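Local atomic coordinates of periplasmic solute binding protein (Candidatus liberibacter, PDB entry 4UDN), a protein that binds manganese and zinc, and probably serves as the periplasmic solute-binding component of a metal-uptake transporter. Residues L56-G61 and I82-G87. Residues are numbered along the deposited sequence; the frame is centred on the assembly and turned at random.
Sequences LILCNG and ITVTDG
Ile82 pairs with Leu58, and Thr83 with Cys59, in parallel register between strands 56-59 and 80-83. Ile82 N donates to Ile57 O at 2.8 Å, and Ile82 O accepts the N-H of Cys59. The third bond, Val84 N to Cys59 O at 2.9 Å, is equally straight, with 171° at the hydrogen. On the face shared by Leu56, Leu58 and Ile82, methyl CD2 of Leu58 lies 3.8 Å from Ile82 CB, the two side chains side by side and pointing the same way. A chi1 of 175° swings the end of Leu56 toward Ile82, where Leu56 CD1 meets Ile82 CG1 at 3.7 Å. Val84 comes across Leu58 at about a right angle, its CG1 4.1 Å from Leu58 CB. Past the strands, Thr85 OG1 is modelled very close to Asn60 O, so the hydrogen bond there is doubtful in detail.

Further out, helix 111-128 packs on Leu56 and Val84, and helix 12-22 on Leu58 and Val84, at this edge of the four-stranded parallel sheet. Asn60 OD1 is hydrogen-bonded to Tyr117 OH, and Asn60 ND2 donates a hydrogen bond to Pro105 O. Three straight backbone bonds thus fix the strand register, while the outside bonds hold the Asn60 amide at the strand end, about 7 Å, side chain to side chain, from the metal ligand His106.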
# COMPACT_ATOMS: atom_id res chain seq x y z
N LEU A 56 -21.29 3.77 -1.78
CA LEU A 56 -20.33 3.56 -0.72
C LEU A 56 -18.97 4.02 -1.23
O LEU A 56 -18.63 3.77 -2.38
CB LEU A 56 -20.28 2.07 -0.36
CG LEU A 56 -19.23 1.63 0.67
CD1 LEU A 56 -19.49 2.35 1.97
CD2 LEU A 56 -19.29 0.13 0.90
N ILE A 57 -18.19 4.69 -0.38
CA ILE A 57 -16.86 5.14 -0.76
C ILE A 57 -15.83 4.57 0.22
O ILE A 57 -15.98 4.71 1.43
CB ILE A 57 -16.76 6.67 -0.79
CG1 ILE A 57 -17.76 7.25 -1.80
CG2 ILE A 57 -15.37 7.11 -1.19
CD1 ILE A 57 -17.80 8.77 -1.84
N LEU A 58 -14.78 3.96 -0.32
CA LEU A 58 -13.76 3.29 0.46
C LEU A 58 -12.42 4.04 0.37
O LEU A 58 -11.85 4.15 -0.69
CB LEU A 58 -13.58 1.86 -0.06
CG LEU A 58 -14.84 0.99 -0.03
CD1 LEU A 58 -14.59 -0.41 -0.58
CD2 LEU A 58 -15.36 0.90 1.38
N CYS A 59 -11.95 4.56 1.49
CA CYS A 59 -10.66 5.26 1.54
C CYS A 59 -9.69 4.47 2.40
O CYS A 59 -10.08 3.62 3.18
CB CYS A 59 -10.83 6.63 2.16
SG CYS A 59 -11.90 7.71 1.20
N ASN A 60 -8.42 4.78 2.24
CA ASN A 60 -7.37 4.23 3.04
C ASN A 60 -7.35 4.87 4.43
O ASN A 60 -7.06 4.21 5.41
CB ASN A 60 -6.03 4.54 2.37
CG ASN A 60 -4.87 3.74 2.94
OD1 ASN A 60 -4.78 2.53 2.72
ND2 ASN A 60 -3.95 4.40 3.60
N GLY A 61 -7.65 6.17 4.50
CA GLY A 61 -7.30 6.95 5.69
C GLY A 61 -5.80 7.13 5.78
O GLY A 61 -5.10 7.10 4.75
N ILE A 82 -15.96 4.99 4.20
CA ILE A 82 -15.35 4.02 5.12
C ILE A 82 -13.84 4.10 5.01
O ILE A 82 -13.31 4.13 3.92
CB ILE A 82 -15.78 2.58 4.79
CG1 ILE A 82 -17.30 2.42 4.90
CG2 ILE A 82 -15.06 1.57 5.69
CD1 ILE A 82 -17.92 2.85 6.20
N THR A 83 -13.15 4.14 6.15
CA THR A 83 -11.71 4.05 6.13
C THR A 83 -11.35 2.59 6.42
O THR A 83 -11.64 2.04 7.50
CB THR A 83 -10.99 5.03 7.08
OG1 THR A 83 -10.84 4.44 8.36
CG2 THR A 83 -11.73 6.31 7.21
N VAL A 84 -10.74 1.96 5.43
CA VAL A 84 -10.51 0.53 5.48
C VAL A 84 -9.28 0.13 6.28
O VAL A 84 -9.01 -1.06 6.44
CB VAL A 84 -10.42 -0.05 4.07
CG1 VAL A 84 -11.69 0.30 3.27
CG2 VAL A 84 -9.16 0.42 3.37
N THR A 85 -8.52 1.10 6.76
CA THR A 85 -7.44 0.85 7.71
C THR A 85 -7.86 0.88 9.21
O THR A 85 -7.00 0.78 10.08
CB THR A 85 -6.31 1.86 7.52
OG1 THR A 85 -6.85 3.18 7.57
CG2 THR A 85 -5.58 1.62 6.18
N ASP A 86 -9.15 1.02 9.52
CA ASP A 86 -9.62 0.89 10.92
C ASP A 86 -9.03 -0.35 11.65
O ASP A 86 -8.99 -1.44 11.09
CB ASP A 86 -11.15 0.80 10.99
CG ASP A 86 -11.82 2.15 10.78
OD1 ASP A 86 -11.11 3.19 10.82
OD2 ASP A 86 -13.06 2.16 10.56
N GLY A 87 -8.59 -0.15 12.89
CA GLY A 87 -7.94 -1.20 13.68
C GLY A 87 -6.43 -1.33 13.47
O GLY A 87 -5.80 -2.19 14.07